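Local coordinates for protein CrmK (PDB 5I1V) that acts as a flavin-dependent oxidase with covalently bound FAD, taking part in the recycling of a shunt product during caerulomycin biosynthesis, at residues Leu243-Leu248 with Glu354-Ala359; Gly349-Glu354 with Ala373-Ile378; Ala359-Ser364 with Tyr425-Ser430. All blocks are in the same frame, centred on the assembly; numbering follows the deposited sequence.

Contact 1: residues Leu243-Leu248 with Glu354-Ala359; sequences LVSNFL and EQLAAA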
loop_
_atom_site.group_PDB
_atom_site.type_symbol
_atom_site.label_atom_id
_atom_site.label_comp_id
_atom_site.label_asym_id
_atom_site.label_seq_id
_atom_site.Cartn_x
_atom_site.Cartn_y
_atom_site.Cartn_z
ATOM N N LEU A 243 4.270 29.179 16.882
ATOM C CA LEU A 243 4.625 27.784 16.594
ATOM C C LEU A 243 5.278 27.558 15.222
ATOM O O LEU A 243 6.342 26.978 15.126
ATOM C CB LEU A 243 3.390 26.903 16.690
ATOM C CG LEU A 243 3.652 25.450 16.292
ATOM C CD1 LEU A 243 4.692 24.849 17.220
ATOM C CD2 LEU A 243 2.362 24.661 16.303
ATOM N N VAL A 244 4.628 28.005 14.165
ATOM C CA VAL A 244 5.222 27.902 12.837
ATOM C C VAL A 244 6.523 28.717 12.752
ATOM O O VAL A 244 7.487 28.275 12.117
ATOM C CB VAL A 244 4.249 28.377 11.739
ATOM C CG1 VAL A 244 4.967 28.443 10.394
ATOM C CG2 VAL A 244 3.048 27.468 11.678
ATOM N N SER A 245 6.540 29.927 13.314
ATOM C CA SER A 245 7.782 30.734 13.355
ATOM C C SER A 245 8.895 29.959 14.042
ATOM O O SER A 245 10.023 29.931 13.572
ATOM C CB SER A 245 7.573 32.077 14.082
ATOM O OG SER A 245 6.648 32.848 13.362
ATOM N N ASN A 246 8.591 29.343 15.179
ATOM C CA ASN A 246 9.597 28.529 15.880
ATOM C C ASN A 246 10.162 27.416 15.026
ATOM O O ASN A 246 11.359 27.162 15.068
ATOM C CB ASN A 246 9.056 27.924 17.158
ATOM C CG ASN A 246 8.812 28.973 18.230
ATOM O OD1 ASN A 246 9.260 30.110 18.096
ATOM N ND2 ASN A 246 8.124 28.594 19.279
ATOM N N PHE A 247 9.266 26.728 14.313
ATOM C CA PHE A 247 9.652 25.644 13.392
ATOM C C PHE A 247 10.579 26.171 12.310
ATOM O O PHE A 247 11.658 25.655 12.110
ATOM C CB PHE A 247 8.406 25.046 12.747
ATOM C CG PHE A 247 8.696 23.846 11.874
ATOM C CD1 PHE A 247 8.836 22.595 12.435
ATOM C CD2 PHE A 247 8.819 23.972 10.505
ATOM C CE1 PHE A 247 9.104 21.472 11.642
ATOM C CE2 PHE A 247 9.104 22.860 9.698
ATOM C CZ PHE A 247 9.223 21.610 10.269
ATOM N N LEU A 248 10.166 27.243 11.640
ATOM C CA LEU A 248 10.960 27.801 10.548
ATOM C C LEU A 248 12.327 28.265 11.030
ATOM O O LEU A 248 13.349 27.978 10.370
ATOM C CB LEU A 248 10.229 28.933 9.843
ATOM C CG LEU A 248 8.885 28.567 9.224
ATOM C CD1 LEU A 248 8.217 29.792 8.636
ATOM C CD2 LEU A 248 9.002 27.480 8.189
ATOM N N GLU A 354 2.893 38.389 8.904
ATOM C CA GLU A 354 1.655 38.654 8.143
ATOM C C GLU A 354 1.298 37.457 7.234
ATOM O O GLU A 354 0.145 37.066 7.156
ATOM C CB GLU A 354 1.755 39.935 7.290
ATOM C CG GLU A 354 1.968 41.237 8.066
ATOM C CD GLU A 354 3.442 41.559 8.369
ATOM O OE1 GLU A 354 4.319 40.671 8.203
ATOM O OE2 GLU A 354 3.733 42.713 8.779
ATOM N N GLN A 355 2.296 36.881 6.555
ATOM C CA GLN A 355 2.085 35.628 5.813
ATOM C C GLN A 355 1.464 34.552 6.676
ATOM O O GLN A 355 0.512 33.882 6.250
ATOM C CB GLN A 355 3.392 35.129 5.214
ATOM C CG GLN A 355 3.807 35.923 4.002
ATOM C CD GLN A 355 5.100 35.420 3.413
ATOM O OE1 GLN A 355 6.132 35.477 4.061
ATOM N NE2 GLN A 355 5.050 34.928 2.175
ATOM N N LEU A 356 1.966 34.398 7.903
ATOM C CA LEU A 356 1.411 33.407 8.800
ATOM C C LEU A 356 -0.001 33.739 9.300
ATOM O O LEU A 356 -0.816 32.831 9.424
ATOM C CB LEU A 356 2.365 33.096 9.952
ATOM C CG LEU A 356 3.722 32.594 9.469
ATOM C CD1 LEU A 356 4.660 32.339 10.650
ATOM C CD2 LEU A 356 3.546 31.349 8.599
ATOM N N ALA A 357 -0.319 35.002 9.574
ATOM C CA ALA A 357 -1.723 35.335 9.931
ATOM C C ALA A 357 -2.692 35.201 8.736
ATOM O O ALA A 357 -3.843 34.813 8.899
ATOM C CB ALA A 357 -1.836 36.713 10.563
ATOM N N ALA A 358 -2.214 35.512 7.541
ATOM C CA ALA A 358 -2.960 35.208 6.323
ATOM C C ALA A 358 -3.284 33.708 6.218
ATOM O O ALA A 358 -4.367 33.339 5.832
ATOM C CB ALA A 358 -2.196 35.676 5.098
ATOM N N ALA A 359 -2.335 32.856 6.580
ATOM C CA ALA A 359 -2.540 31.406 6.520
ATOM C C ALA A 359 -3.513 31.034 7.581
ATOM O O ALA A 359 -4.465 30.319 7.310
ATOM C CB ALA A 359 -1.252 30.661 6.756
#
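Val-244 and Leu-356 touch where helices 237-253 and 353-364 meet over the large antiparallel sheet of this FAD-linked oxidoreductase. The nearest CA atoms, those of Val-244 and Leu-356, are 7.8 Å apart, and side chains make the contact. Leu-356 does most of the bridging. With CG anti to its carbonyl carbon (chi1 -58°) and the chain then extended, the isobutyl fork reaches across to helix 237-253. CD2 of Leu-356 rests 3.7 Å from CG1 of Val-244, and CD1 of Leu-356 is 3.9 Å from that same Val-244 CG1, so one methyl of the valine faces both prongs of the fork. This is the tight, buried part, and it suits branched aliphatic residues: they fill the wedge between helices and sheet without a polar group to satisfy. Tyr-377 of strand 374-379 touches both side chains from the sheet, and Val-241, one turn before Ser-245 in helix 237-253, also packs on Leu-356. The contact thins at Ser-245, which is partly exposed and marks its solvent side. A serine fits at such a margin because its short hydroxyl can bond back to the carbonyl oxygen of Val-241 in its own helix, while OG of Ser-245 still lies 3.4 Å from CD1 of Leu-356.

Contact 2: residues Gly349-Glu354 with Ala373-Ile378; sequences GPHTRE and AAMEYI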
loop_
_atom_site.group_PDB
_atom_site.type_symbol
_atom_site.label_atom_id
_atom_site.label_comp_id
_atom_site.label_asym_id
_atom_site.label_seq_id
_atom_site.Cartn_x
_atom_site.Cartn_y
_atom_site.Cartn_z
ATOM N N GLY A 349 14.168 31.435 3.242
ATOM C CA GLY A 349 14.011 32.366 4.352
ATOM C C GLY A 349 12.636 32.104 4.929
ATOM O O GLY A 349 11.863 31.279 4.374
ATOM N N PRO A 350 12.316 32.758 6.060
ATOM C CA PRO A 350 11.075 32.418 6.715
ATOM C C PRO A 350 9.914 33.153 6.125
ATOM O O PRO A 350 10.092 34.223 5.522
ATOM C CB PRO A 350 11.287 32.903 8.158
ATOM C CG PRO A 350 12.239 34.050 8.029
ATOM C CD PRO A 350 13.103 33.755 6.824
ATOM N N HIS A 351 8.732 32.596 6.322
ATOM C CA HIS A 351 7.508 33.361 6.166
ATOM C C HIS A 351 7.442 34.435 7.230
ATOM O O HIS A 351 7.850 34.212 8.367
ATOM C CB HIS A 351 6.285 32.494 6.283
ATOM C CG HIS A 351 6.000 31.708 5.052
ATOM N ND1 HIS A 351 5.316 30.516 5.079
ATOM C CD2 HIS A 351 6.313 31.939 3.757
ATOM C CE1 HIS A 351 5.196 30.057 3.847
ATOM N NE2 HIS A 351 5.792 30.898 3.024
ATOM N N THR A 352 6.940 35.596 6.833
ATOM C CA THR A 352 6.761 36.722 7.754
ATOM C C THR A 352 5.586 36.448 8.662
ATOM O O THR A 352 4.788 35.546 8.425
ATOM C CB THR A 352 6.403 38.006 7.009
ATOM O OG1 THR A 352 5.102 37.858 6.408
ATOM C CG2 THR A 352 7.473 38.363 5.953
ATOM N N ARG A 353 5.433 37.283 9.684
ATOM C CA ARG A 353 4.288 37.188 10.564
ATOM C C ARG A 353 2.946 37.444 9.839
ATOM O O ARG A 353 1.965 36.774 10.146
ATOM C CB ARG A 353 4.485 38.101 11.807
ATOM C CG ARG A 353 3.203 38.698 12.400
ATOM C CD ARG A 353 3.283 39.094 13.886
ATOM N NE ARG A 353 4.107 38.142 14.640
ATOM C CZ ARG A 353 5.401 38.298 14.933
ATOM N NH1 ARG A 353 6.063 39.401 14.576
ATOM N NH2 ARG A 353 6.035 37.341 15.595
ATOM N N GLU A 354 2.893 38.389 8.904
ATOM C CA GLU A 354 1.655 38.654 8.143
ATOM C C GLU A 354 1.298 37.457 7.234
ATOM O O GLU A 354 0.145 37.066 7.156
ATOM C CB GLU A 354 1.755 39.935 7.290
ATOM C CG GLU A 354 1.968 41.237 8.066
ATOM C CD GLU A 354 3.442 41.559 8.369
ATOM O OE1 GLU A 354 4.319 40.671 8.203
ATOM O OE2 GLU A 354 3.733 42.713 8.779
ATOM N N ALA A 373 -7.728 19.312 3.886
ATOM C CA ALA A 373 -7.050 20.510 3.467
ATOM C C ALA A 373 -5.904 20.854 4.411
ATOM O O ALA A 373 -6.069 20.846 5.628
ATOM C CB ALA A 373 -8.028 21.668 3.374
ATOM N N ALA A 374 -4.746 21.174 3.843
ATOM C CA ALA A 374 -3.534 21.435 4.626
ATOM C C ALA A 374 -2.479 22.188 3.841
ATOM O O ALA A 374 -2.444 22.148 2.604
ATOM C CB ALA A 374 -2.954 20.158 5.160
ATOM N N MET A 375 -1.639 22.900 4.581
ATOM C CA MET A 375 -0.335 23.236 4.084
ATOM C C MET A 375 0.688 22.565 4.981
ATOM O O MET A 375 0.436 22.274 6.159
ATOM C CB MET A 375 -0.108 24.749 3.895
ATOM C CG MET A 375 -0.158 25.603 5.128
ATOM S SD MET A 375 0.120 27.348 4.697
ATOM C CE MET A 375 1.808 27.259 4.080
ATOM N N GLU A 376 1.820 22.247 4.376
ATOM C CA GLU A 376 2.895 21.553 5.057
ATOM C C GLU A 376 4.213 22.253 4.878
ATOM O O GLU A 376 4.509 22.787 3.809
ATOM C CB GLU A 376 3.060 20.123 4.509
ATOM C CG GLU A 376 1.814 19.286 4.417
ATOM C CD GLU A 376 2.084 17.855 3.890
ATOM O OE1 GLU A 376 3.128 17.597 3.222
ATOM O OE2 GLU A 376 1.229 16.980 4.142
ATOM N N TYR A 377 5.021 22.199 5.932
ATOM C CA TYR A 377 6.389 22.678 5.903
ATOM C C TYR A 377 7.323 21.481 6.029
ATOM O O TYR A 377 7.270 20.746 6.990
ATOM C CB TYR A 377 6.621 23.633 7.063
ATOM C CG TYR A 377 5.867 24.908 6.948
ATOM C CD1 TYR A 377 6.420 25.991 6.291
ATOM C CD2 TYR A 377 4.622 25.058 7.523
ATOM C CE1 TYR A 377 5.759 27.185 6.206
ATOM C CE2 TYR A 377 3.950 26.260 7.437
ATOM C CZ TYR A 377 4.537 27.322 6.799
ATOM O OH TYR A 377 3.865 28.510 6.692
ATOM N N ILE A 378 8.199 21.315 5.058
ATOM C CA ILE A 378 9.003 20.099 4.908
ATOM C C ILE A 378 10.491 20.417 4.958
ATOM O O ILE A 378 10.991 21.125 4.116
ATOM C CB ILE A 378 8.711 19.445 3.538
ATOM C CG1 ILE A 378 7.208 19.215 3.375
ATOM C CG2 ILE A 378 9.478 18.120 3.388
ATOM C CD1 ILE A 378 6.716 19.100 1.956
#
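His-351 sets the ND1 edge of its imidazole against the hydroxyl end of Tyr-377, and the two rings meet rim to rim, neither lying over the other's face. Their planes stand 72° apart and their centroids are 5.6 Å from each other. The histidine CG is anti to the carbonyl carbon, beside the backbone N (chi1 -78°), which helps turn the ND1 edge to the strand. The link is a hydrogen bond between His-351 ND1 and Tyr-377 OH, 3.0 Å long and bent to 147°, with each partner near the plane of the other's ring. Tyr-377 CE1 lies 3.5 Å from ND1 of His-351, so ring carbon and hydroxyl press on the histidine together. Met-375 adds a looser touch, its CE 4.4 Å from His-351 CE1. Histidine and tyrosine suit this buried place because each brings a polar atom the other can satisfy. A phenylalanine in place of Tyr-377 would probably leave His-351 ND1 without its hydroxyl mate and the imidazole less firmly fixed in rotation. Just after His-351, Thr-352 is the N-cap of helix 353-364. The tyrosine rises from strand 374-379, between strands 265-271 and 400-408, and packs on Thr-402 of the latter and on Phe-247 and Leu-248 of helix 237-253.

Contact 3: residues Ala359-Ser364 with Tyr425-Ser430; sequences AYRHLS and YRDIHS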
loop_
_atom_site.group_PDB
_atom_site.type_symbol
_atom_site.label_atom_id
_atom_site.label_comp_id
_atom_site.label_asym_id
_atom_site.label_seq_id
_atom_site.Cartn_x
_atom_site.Cartn_y
_atom_site.Cartn_z
ATOM N N ALA A 359 -2.335 32.856 6.580
ATOM C CA ALA A 359 -2.540 31.406 6.520
ATOM C C ALA A 359 -3.513 31.034 7.581
ATOM O O ALA A 359 -4.465 30.319 7.310
ATOM C CB ALA A 359 -1.252 30.661 6.756
ATOM N N TYR A 360 -3.306 31.547 8.796
ATOM C CA TYR A 360 -4.266 31.264 9.889
ATOM C C TYR A 360 -5.702 31.560 9.475
ATOM O O TYR A 360 -6.615 30.768 9.733
ATOM C CB TYR A 360 -3.903 31.996 11.164
ATOM C CG TYR A 360 -4.706 31.521 12.356
ATOM C CD1 TYR A 360 -4.394 30.333 13.005
ATOM C CD2 TYR A 360 -5.793 32.261 12.827
ATOM C CE1 TYR A 360 -5.132 29.903 14.114
ATOM C CE2 TYR A 360 -6.549 31.832 13.911
ATOM C CZ TYR A 360 -6.218 30.672 14.559
ATOM O OH TYR A 360 -6.998 30.274 15.644
ATOM N N ARG A 361 -5.890 32.672 8.789
ATOM C CA ARG A 361 -7.228 33.115 8.403
ATOM C C ARG A 361 -7.962 32.099 7.531
ATOM O O ARG A 361 -9.137 31.812 7.752
ATOM C CB ARG A 361 -7.138 34.446 7.649
ATOM C CG ARG A 361 -8.478 35.146 7.464
ATOM C CD ARG A 361 -9.163 34.801 6.145
ATOM N NE ARG A 361 -8.870 35.807 5.121
ATOM C CZ ARG A 361 -9.713 36.200 4.171
ATOM N NH1 ARG A 361 -10.941 35.684 4.077
ATOM N NH2 ARG A 361 -9.325 37.134 3.311
ATOM N N HIS A 362 -7.264 31.567 6.527
ATOM C CA HIS A 362 -7.818 30.519 5.670
ATOM C C HIS A 362 -7.861 29.156 6.367
ATOM O O HIS A 362 -8.790 28.377 6.162
ATOM C CB HIS A 362 -7.007 30.448 4.376
ATOM C CG HIS A 362 -7.119 31.675 3.537
ATOM N ND1 HIS A 362 -8.223 31.939 2.749
ATOM C CD2 HIS A 362 -6.298 32.742 3.398
ATOM C CE1 HIS A 362 -8.064 33.106 2.146
ATOM N NE2 HIS A 362 -6.904 33.613 2.521
ATOM N N LEU A 363 -6.860 28.842 7.190
ATOM C CA LEU A 363 -6.877 27.576 7.967
ATOM C C LEU A 363 -7.914 27.508 9.098
ATOM O O LEU A 363 -8.349 26.413 9.439
ATOM C CB LEU A 363 -5.493 27.271 8.542
ATOM C CG LEU A 363 -4.383 27.024 7.503
ATOM C CD1 LEU A 363 -3.026 27.103 8.193
ATOM C CD2 LEU A 363 -4.573 25.672 6.816
ATOM N N SER A 364 -8.310 28.643 9.697
ATOM C CA SER A 364 -9.442 28.581 10.658
ATOM C C SER A 364 -10.828 28.942 10.094
ATOM O O SER A 364 -11.832 28.743 10.781
ATOM C CB SER A 364 -9.185 29.461 11.884
ATOM O OG SER A 364 -8.929 30.766 11.482
ATOM N N TYR A 425 -3.110 30.268 -1.102
ATOM C CA TYR A 425 -1.795 30.357 -1.714
ATOM C C TYR A 425 -1.587 31.754 -2.264
ATOM O O TYR A 425 -0.493 32.301 -2.154
ATOM C CB TYR A 425 -1.712 29.325 -2.832
ATOM C CG TYR A 425 -0.415 29.126 -3.541
ATOM C CD1 TYR A 425 0.488 28.145 -3.109
ATOM C CD2 TYR A 425 -0.138 29.804 -4.718
ATOM C CE1 TYR A 425 1.667 27.902 -3.823
ATOM C CE2 TYR A 425 1.028 29.563 -5.420
ATOM C CZ TYR A 425 1.917 28.604 -4.962
ATOM O OH TYR A 425 3.028 28.378 -5.719
ATOM N N ARG A 426 -2.624 32.338 -2.848
ATOM C CA ARG A 426 -2.484 33.684 -3.386
ATOM C C ARG A 426 -2.227 34.678 -2.260
ATOM O O ARG A 426 -1.358 35.513 -2.374
ATOM C CB ARG A 426 -3.702 34.152 -4.173
ATOM C CG ARG A 426 -3.544 35.611 -4.616
ATOM C CD ARG A 426 -4.864 36.265 -4.959
ATOM N NE ARG A 426 -5.855 36.126 -3.900
ATOM C CZ ARG A 426 -7.175 36.151 -4.105
ATOM N NH1 ARG A 426 -7.680 36.325 -5.338
ATOM N NH2 ARG A 426 -8.003 35.997 -3.071
ATOM N N ASP A 427 -2.973 34.561 -1.179
ATOM C CA ASP A 427 -2.832 35.508 -0.068
ATOM C C ASP A 427 -1.481 35.382 0.603
ATOM O O ASP A 427 -0.811 36.394 0.840
ATOM C CB ASP A 427 -3.957 35.307 0.930
ATOM C CG ASP A 427 -5.304 35.813 0.406
ATOM O OD1 ASP A 427 -5.368 36.411 -0.702
ATOM O OD2 ASP A 427 -6.308 35.618 1.129
ATOM N N ILE A 428 -1.043 34.137 0.845
ATOM C CA ILE A 428 0.284 33.925 1.407
ATOM C C ILE A 428 1.325 34.601 0.497
ATOM O O ILE A 428 2.278 35.199 1.010
ATOM C CB ILE A 428 0.569 32.437 1.718
ATOM C CG1 ILE A 428 -0.172 32.040 2.977
ATOM C CG2 ILE A 428 2.058 32.174 1.920
ATOM C CD1 ILE A 428 -0.203 30.553 3.233
ATOM N N HIS A 429 1.127 34.586 -0.826
ATOM C CA HIS A 429 2.116 35.183 -1.731
ATOM C C HIS A 429 1.724 36.551 -2.318
ATOM O O HIS A 429 2.201 36.896 -3.390
ATOM C CB HIS A 429 2.459 34.212 -2.889
ATOM C CG HIS A 429 3.014 32.909 -2.418
ATOM N ND1 HIS A 429 2.225 31.807 -2.189
ATOM C CD2 HIS A 429 4.272 32.553 -2.059
ATOM C CE1 HIS A 429 2.977 30.813 -1.758
ATOM N NE2 HIS A 429 4.219 31.251 -1.635
ATOM N N SER A 430 0.878 37.316 -1.631
ATOM C CA SER A 430 0.333 38.555 -2.219
ATOM C C SER A 430 1.391 39.634 -2.482
ATOM O O SER A 430 1.203 40.483 -3.357
ATOM C CB SER A 430 -0.822 39.126 -1.381
ATOM O OG SER A 430 -0.401 39.425 -0.077
#
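Ala-359 and Ile-428 are the residues of 359-364 and 425-430 whose CA atoms lie nearest, 6.4 Å apart. So short a spacing suits alanine, whose single CB lies 3.7 Å from Ile-428 CD1; the isoleucine chain, extended past CG1, brings that methyl across. Met-375 of the underlying strand touches both residues, making this the apolar floor of the contact. One turn further along, the interaction becomes polar. His-362 NE2 donates a hydrogen bond to Asp-427 OD2, modelled at 2.5 Å, a length so short that its exact value is doubtful; the angle at the hydrogen is 152°. The oxygen lies close to the imidazole plane, whereas the nitrogen approaches the carboxylate on its anti side, 29° out of its plane. The other oxygen, Asp-427 OD1, is met on its syn side, tilted well out of the carboxylate plane, by Arg-426 NE at 3.2 Å, a salt bridge within the same helix. Asp-427 is thus gripped at both oxygens, which fixes the turn of its carboxylate. The Arg-361 chain bends at chi2 and chi3, placing its NE 3.9 Å above the ring plane of His-362, offset toward the rim. This brings Arg-361 NH2 to 4.0 Å from Asp-427 OD2, too far and too oblique for a bond, though the positive charges nearby probably favour an ionised aspartate. His-429 is the first residue to leave helical backbone angles, and its ND1 turns back to Tyr-425 O at 2.8 Å. The whole is a helix-helix packing against an antiparallel sheet, clasped at its outer side by a histidine-carboxylate hydrogen bond away from the flavin site.

Helix 353-364 and the turn leading into it tie the three contacts together. Contacts 1 and 2 have centres about 6 Å apart; between them Leu-356 CD2 packs 3.4 Å from Tyr-377 OH. The centre of contact 3 is about 10 Å from that of contact 1 and 9 Å from that of contact 2. Gln-355 NE2 lies 3.0 Å from Ile-428 O, a probable hydrogen bond joining contacts 1 and 3, and Met-375 SD, 3.5 Å from Ile-428 CD1, joins contacts 2 and 3. Contact 2 lies some way from the cofactor: the side chain of Tyr-377 is about 14 Å from the FAD and about 10 Å from the side chain of the FAD-binding Tyr-138.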